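Pentalenene synthase (Streptomyces chartreusis NRRL 3882, PDB 6Q4S) probably catalyses the magnesium-dependent cyclisation of (2E,6E)-farnesyl diphosphate to the bicyclic sesquiterpenol 7-epi-alpha-eudesmol, with release of diphosphate. Local coordinates at residues A[25-30]-A[44-49]; A[194-199]-A[294-299]. All coordinates share one frame; numbering follows the deposited sequence.

Interaction 1 (A[25-30]-A[44-49]); sequences RHLRWV and EYKSWD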
loop_
_atom_site.group_PDB
_atom_site.type_symbol
_atom_site.label_atom_id
_atom_site.label_comp_id
_atom_site.label_asym_id
_atom_site.label_seq_id
_atom_site.Cartn_x
_atom_site.Cartn_y
_atom_site.Cartn_z
ATOM N N ARG A 25 11.081 7.945 -28.314
ATOM C CA ARG A 25 11.096 8.843 -27.137
ATOM C C ARG A 25 11.648 8.162 -25.870
ATOM O O ARG A 25 12.354 8.780 -25.038
ATOM C CB ARG A 25 9.683 9.341 -26.889
ATOM C CG ARG A 25 9.200 10.271 -27.991
ATOM C CD ARG A 25 7.806 10.766 -27.720
ATOM N NE ARG A 25 7.636 12.163 -28.111
ATOM C CZ ARG A 25 7.539 12.611 -29.372
ATOM N NH1 ARG A 25 7.599 11.774 -30.418
ATOM N NH2 ARG A 25 7.387 13.923 -29.596
ATOM N N HIS A 26 11.261 6.900 -25.720
ATOM C CA HIS A 26 11.636 6.067 -24.541
ATOM C C HIS A 26 13.122 5.887 -24.520
ATOM O O HIS A 26 13.769 6.057 -23.485
ATOM C CB HIS A 26 10.926 4.674 -24.531
ATOM C CG HIS A 26 11.548 3.730 -23.570
ATOM N ND1 HIS A 26 11.525 3.974 -22.216
ATOM C CD2 HIS A 26 12.311 2.626 -23.751
ATOM C CE1 HIS A 26 12.232 3.048 -21.601
ATOM N NE2 HIS A 26 12.708 2.212 -22.508
ATOM N N LEU A 27 13.725 5.563 -25.671
ATOM C CA LEU A 27 15.179 5.426 -25.711
ATOM C C LEU A 27 15.996 6.668 -25.387
ATOM O O LEU A 27 17.099 6.548 -24.812
ATOM C CB LEU A 27 15.696 4.828 -27.028
ATOM C CG LEU A 27 15.196 3.422 -27.319
ATOM C CD1 LEU A 27 15.551 3.074 -28.781
ATOM C CD2 LEU A 27 15.785 2.452 -26.315
ATOM N N ARG A 28 15.501 7.827 -25.788
ATOM C CA ARG A 28 16.130 9.097 -25.391
ATOM C C ARG A 28 15.963 9.379 -23.899
ATOM O O ARG A 28 16.893 9.861 -23.244
ATOM C CB ARG A 28 15.500 10.222 -26.204
ATOM C CG ARG A 28 16.241 10.310 -27.564
ATOM C CD ARG A 28 15.312 10.726 -28.664
ATOM N NE ARG A 28 14.852 12.032 -28.346
ATOM C CZ ARG A 28 13.642 12.484 -28.572
ATOM N NH1 ARG A 28 12.720 11.733 -29.154
ATOM N NH2 ARG A 28 13.372 13.731 -28.194
ATOM N N TRP A 29 14.779 9.038 -23.400
ATOM C CA TRP A 29 14.479 9.180 -21.965
ATOM C C TRP A 29 15.421 8.363 -21.077
ATOM O O TRP A 29 15.885 8.868 -20.055
ATOM C CB TRP A 29 13.035 8.857 -21.735
ATOM C CG TRP A 29 12.530 9.000 -20.278
ATOM C CD1 TRP A 29 11.933 10.111 -19.715
ATOM C CD2 TRP A 29 12.490 7.973 -19.272
ATOM N NE1 TRP A 29 11.554 9.831 -18.414
ATOM C CE2 TRP A 29 11.850 8.526 -18.126
ATOM C CE3 TRP A 29 12.910 6.648 -19.231
ATOM C CZ2 TRP A 29 11.671 7.796 -16.933
ATOM C CZ3 TRP A 29 12.741 5.907 -18.019
ATOM C CH2 TRP A 29 12.131 6.498 -16.897
ATOM N N VAL A 30 15.723 7.114 -21.425
ATOM C CA VAL A 30 16.619 6.341 -20.559
ATOM C C VAL A 30 17.978 7.026 -20.394
ATOM O O VAL A 30 18.610 6.972 -19.309
ATOM C CB VAL A 30 16.783 4.816 -20.866
ATOM C CG1 VAL A 30 15.431 4.131 -20.920
ATOM C CG2 VAL A 30 17.559 4.537 -22.109
ATOM N N GLU A 44 23.015 -3.270 -24.679
ATOM C CA GLU A 44 22.512 -4.363 -23.821
ATOM C C GLU A 44 21.038 -4.131 -23.443
ATOM O O GLU A 44 20.206 -4.991 -23.691
ATOM C CB GLU A 44 23.426 -4.462 -22.585
ATOM C CG GLU A 44 22.975 -5.366 -21.447
ATOM C CD GLU A 44 23.068 -6.863 -21.749
ATOM O OE1 GLU A 44 23.363 -7.250 -22.914
ATOM O OE2 GLU A 44 22.840 -7.659 -20.792
ATOM N N TYR A 45 20.705 -2.935 -22.927
ATOM C CA TYR A 45 19.307 -2.578 -22.649
ATOM C C TYR A 45 18.423 -2.730 -23.898
ATOM O O TYR A 45 17.371 -3.378 -23.883
ATOM C CB TYR A 45 19.168 -1.156 -22.006
ATOM C CG TYR A 45 17.716 -0.787 -21.915
ATOM C CD1 TYR A 45 16.903 -1.435 -21.003
ATOM C CD2 TYR A 45 17.109 0.085 -22.842
ATOM C CE1 TYR A 45 15.549 -1.208 -20.966
ATOM C CE2 TYR A 45 15.762 0.326 -22.801
ATOM C CZ TYR A 45 14.969 -0.317 -21.851
ATOM O OH TYR A 45 13.612 -0.133 -21.827
ATOM N N LYS A 46 18.858 -2.152 -25.020
ATOM C CA LYS A 46 18.065 -2.260 -26.256
ATOM C C LYS A 46 17.770 -3.658 -26.711
ATOM O O LYS A 46 16.717 -3.887 -27.313
ATOM C CB LYS A 46 18.741 -1.557 -27.431
ATOM C CG LYS A 46 18.233 -0.167 -27.715
ATOM C CD LYS A 46 18.945 0.397 -28.952
ATOM C CE LYS A 46 18.143 0.116 -30.211
ATOM N NZ LYS A 46 18.917 0.622 -31.372
ATOM N N SER A 47 18.703 -4.579 -26.488
ATOM C CA SER A 47 18.503 -5.965 -26.927
ATOM C C SER A 47 17.353 -6.659 -26.241
ATOM O O SER A 47 16.761 -7.566 -26.818
ATOM C CB SER A 47 19.760 -6.823 -26.697
ATOM O OG SER A 47 19.905 -7.135 -25.322
ATOM N N TRP A 48 17.000 -6.246 -25.032
ATOM C CA TRP A 48 15.870 -6.867 -24.325
ATOM C C TRP A 48 14.531 -6.581 -25.002
ATOM O O TRP A 48 13.519 -7.221 -24.668
ATOM C CB TRP A 48 15.804 -6.410 -22.869
ATOM C CG TRP A 48 17.085 -6.518 -22.071
ATOM C CD1 TRP A 48 18.185 -7.317 -22.355
ATOM C CD2 TRP A 48 17.396 -5.808 -20.845
ATOM N NE1 TRP A 48 19.152 -7.132 -21.385
ATOM C CE2 TRP A 48 18.704 -6.213 -20.450
ATOM C CE3 TRP A 48 16.682 -4.880 -20.024
ATOM C CZ2 TRP A 48 19.331 -5.708 -19.267
ATOM C CZ3 TRP A 48 17.297 -4.367 -18.874
ATOM C CH2 TRP A 48 18.625 -4.790 -18.501
ATOM N N ASP A 49 14.508 -5.594 -25.916
ATOM C CA ASP A 49 13.269 -5.111 -26.583
ATOM C C ASP A 49 12.044 -4.947 -25.671
ATOM O O ASP A 49 10.932 -5.397 -25.971
ATOM C CB ASP A 49 12.947 -5.922 -27.864
ATOM C CG ASP A 49 12.072 -5.090 -28.875
ATOM O OD1 ASP A 49 11.882 -3.819 -28.648
ATOM O OD2 ASP A 49 11.580 -5.696 -29.877
#

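Interaction 2 (A[194-199]-A[294-299]); sequences RGFEVP and VRMGVE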
loop_
_atom_site.group_PDB
_atom_site.type_symbol
_atom_site.label_atom_id
_atom_site.label_comp_id
_atom_site.label_asym_id
_atom_site.label_seq_id
_atom_site.Cartn_x
_atom_site.Cartn_y
_atom_site.Cartn_z
ATOM N N ARG A 194 -5.828 2.274 -20.610
ATOM C CA ARG A 194 -7.001 2.274 -21.419
ATOM C C ARG A 194 -8.083 3.223 -20.938
ATOM O O ARG A 194 -8.992 3.521 -21.688
ATOM C CB ARG A 194 -7.526 0.878 -21.485
ATOM C CG ARG A 194 -8.551 0.675 -22.600
ATOM C CD ARG A 194 -8.989 -0.775 -22.636
ATOM N NE ARG A 194 -9.874 -1.031 -23.756
ATOM C CZ ARG A 194 -10.377 -2.208 -24.074
ATOM N NH1 ARG A 194 -10.103 -3.314 -23.375
ATOM N NH2 ARG A 194 -11.171 -2.271 -25.114
ATOM N N GLY A 195 -8.030 3.666 -19.693
ATOM C CA GLY A 195 -8.884 4.768 -19.207
ATOM C C GLY A 195 -10.187 4.262 -18.687
ATOM O O GLY A 195 -11.221 4.778 -19.038
ATOM N N PHE A 196 -10.160 3.233 -17.848
ATOM C CA PHE A 196 -11.320 2.825 -17.150
ATOM C C PHE A 196 -10.865 2.344 -15.766
ATOM O O PHE A 196 -9.683 2.234 -15.533
ATOM C CB PHE A 196 -12.028 1.697 -17.926
ATOM C CG PHE A 196 -11.284 0.364 -17.891
ATOM C CD1 PHE A 196 -10.187 0.147 -18.697
ATOM C CD2 PHE A 196 -11.652 -0.625 -17.010
ATOM C CE1 PHE A 196 -9.477 -1.049 -18.647
ATOM C CE2 PHE A 196 -10.937 -1.828 -16.952
ATOM C CZ PHE A 196 -9.826 -2.015 -17.747
ATOM N N GLU A 197 -11.809 2.022 -14.906
ATOM C CA GLU A 197 -11.558 1.357 -13.646
ATOM C C GLU A 197 -12.530 0.243 -13.427
ATOM O O GLU A 197 -13.726 0.394 -13.678
ATOM C CB GLU A 197 -11.622 2.313 -12.472
ATOM C CG GLU A 197 -10.432 3.278 -12.503
ATOM C CD GLU A 197 -10.293 4.190 -11.277
ATOM O OE1 GLU A 197 -10.868 3.782 -10.190
ATOM O OE2 GLU A 197 -9.598 5.289 -11.470
ATOM N N VAL A 198 -12.016 -0.881 -12.952
ATOM C CA VAL A 198 -12.853 -2.068 -12.725
ATOM C C VAL A 198 -13.677 -1.804 -11.472
ATOM O O VAL A 198 -13.121 -1.288 -10.493
ATOM C CB VAL A 198 -12.009 -3.358 -12.523
ATOM C CG1 VAL A 198 -12.905 -4.544 -12.123
ATOM C CG2 VAL A 198 -11.280 -3.736 -13.780
ATOM N N PRO A 199 -14.999 -2.170 -11.469
ATOM C CA PRO A 199 -15.802 -1.920 -10.246
ATOM C C PRO A 199 -15.235 -2.593 -9.038
ATOM O O PRO A 199 -14.888 -3.799 -9.107
ATOM C CB PRO A 199 -17.197 -2.462 -10.606
ATOM C CG PRO A 199 -17.258 -2.205 -12.080
ATOM C CD PRO A 199 -15.864 -2.505 -12.612
ATOM N N VAL A 294 -15.737 -4.482 -16.222
ATOM C CA VAL A 294 -15.279 -5.849 -15.910
ATOM C C VAL A 294 -14.649 -6.565 -17.095
ATOM O O VAL A 294 -13.426 -7.004 -17.057
ATOM C CB VAL A 294 -16.398 -6.680 -15.267
ATOM C CG1 VAL A 294 -15.996 -8.164 -15.122
ATOM C CG2 VAL A 294 -16.701 -6.128 -13.894
ATOM N N ARG A 295 -15.405 -6.608 -18.184
ATOM C CA ARG A 295 -14.919 -7.221 -19.419
ATOM C C ARG A 295 -13.601 -6.614 -19.838
ATOM O O ARG A 295 -12.672 -7.345 -20.185
ATOM C CB ARG A 295 -15.967 -7.155 -20.560
ATOM C CG ARG A 295 -15.459 -7.667 -21.907
ATOM C CD ARG A 295 -16.443 -7.490 -23.079
ATOM N NE ARG A 295 -16.769 -6.074 -23.285
ATOM C CZ ARG A 295 -15.950 -5.156 -23.815
ATOM N NH1 ARG A 295 -14.723 -5.446 -24.251
ATOM N NH2 ARG A 295 -16.371 -3.905 -23.926
ATOM N N MET A 296 -13.470 -5.282 -19.781
ATOM C CA MET A 296 -12.181 -4.662 -20.110
ATOM C C MET A 296 -11.030 -5.079 -19.128
ATOM O O MET A 296 -9.859 -5.177 -19.541
ATOM C CB MET A 296 -12.302 -3.116 -20.155
ATOM C CG MET A 296 -13.007 -2.580 -21.419
ATOM S SD MET A 296 -13.022 -0.750 -21.590
ATOM C CE MET A 296 -14.133 -0.371 -20.220
ATOM N N GLY A 297 -11.401 -5.223 -17.872
ATOM C CA GLY A 297 -10.512 -5.776 -16.816
ATOM C C GLY A 297 -9.951 -7.140 -17.163
ATOM O O GLY A 297 -8.733 -7.388 -17.077
ATOM N N VAL A 298 -10.839 -8.012 -17.617
ATOM C CA VAL A 298 -10.443 -9.352 -18.038
ATOM C C VAL A 298 -9.546 -9.261 -19.255
ATOM O O VAL A 298 -8.527 -9.948 -19.345
ATOM C CB VAL A 298 -11.699 -10.236 -18.284
ATOM C CG1 VAL A 298 -11.305 -11.599 -18.832
ATOM C CG2 VAL A 298 -12.509 -10.343 -17.023
ATOM N N GLU A 299 -9.842 -8.355 -20.179
ATOM C CA GLU A 299 -8.962 -8.199 -21.323
ATOM C C GLU A 299 -7.548 -7.743 -20.982
ATOM O O GLU A 299 -6.609 -8.158 -21.670
ATOM C CB GLU A 299 -9.584 -7.314 -22.422
ATOM C CG GLU A 299 -10.864 -7.889 -23.010
ATOM C CD GLU A 299 -11.531 -6.961 -24.051
ATOM O OE1 GLU A 299 -10.915 -6.005 -24.669
ATOM O OE2 GLU A 299 -12.721 -7.208 -24.240
HETATM O O HOH W 1 -8.454 -3.794 -21.235
#

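Interaction 1 (A[25-30]-A[44-49])
His26 and Tyr45 meet because each places its CG anti to its own backbone N, chi1 165° for His26 and 173° for Tyr45. The two side chains then reach toward each other, tip to tip. The contact packs helix 19-32 against helix 39-47 in the all-helical terpene synthase fold. His26 NE2 and Tyr45 OH are joined by a short hydrogen bond of 2.6 Å. The hydroxyl lies at the edge of the imidazole, near its plane. The rings themselves are not stacked: they meet rim to rim, with their planes at 60°. The other ring nitrogen, His26 ND1, is hydrogen-bonded to Asn71 OD1 of helix 63-79, so both nitrogens have a partner and the flip of the ring is held.

Apolar groups pack beside this bond. Leu27 CD2 approaches the edge of the Tyr45 ring, 4.1 Å from Tyr45 CE2. Val30 CG1 comes within 4.3 Å of Tyr45 CE2. Tyr45 also touches Ser74 of helix 63-79, and its side chain lies about 9 Å from that of Asp80, a probable magnesium ligand. Toward the surface, the exposed Lys46 lays its aliphatic chain across Leu27 at about a right angle. There Lys46 CG touches Leu27 CD2 at 3.8 Å, while Leu27 CD1 is 4.2 Å from Lys46 CE.

Interaction 2 (A[194-199]-A[294-299])
Phe196 and Met296 form the tightly packed part of this contact. Their side chains slide past each other in opposite directions. Met296 CB sits over one face of the Phe196 ring, 3.7 Å from the centroid, as a CH-pi contact. Met296 SD is over the same ring, 4.5 Å from the centroid of Phe196, a Met-aromatic contact. The bend at chi3 of Met296 (-68°) brings Met296 CE back to Phe196 CB, 3.7 Å away. Next to the ring, Val198 CG2 rests 3.7 Å from Gly297 CA, where a side chain at the glycine would clash.

The more open side is polar. Arg194 extends across the Met296 side chain, and Met296 CG lies over one face of its guanidinium. Arg194 NH1 makes a salt bridge to Glu299 OE1 at 3.1 Å, reaching the oxygen from above the carboxylate plane. A water links the same NH1 to Met296 O. Glu299 OE2 is taken by Arg295 NH1 at 2.7 Å, so two arginines share one carboxylate. An alanine in place of Arg194 would probably leave Glu299 OE1 without this charged partner and uncover one side of Met296.

The loop between helix 183-194 and helix 200-203 thus lies against helix 288-313. On Val294, Pro199 CD packs from the loop, while Val277 and Met280 of helix 252-284 also touch it.

From the N terminus, the chain first runs through helix 19-32, turns, and enters helix 39-47. Interaction 1 closes this short loop, with 13 residues between its segments. The chain then passes through helix 63-79 and on to helix 183-194 before interaction 2 opens. That contact closes a much longer loop of 94 mostly helical residues, joining 194-199 to 294-299 near the C-terminal end of the fold. The two loops are in series and neither nest nor cross. The nearest atoms of interaction 1 and interaction 2 are about 17 Å apart. Interaction 1 ties together two N-terminal helices, whereas interaction 2 ties a mid-chain loop to helix 288-313.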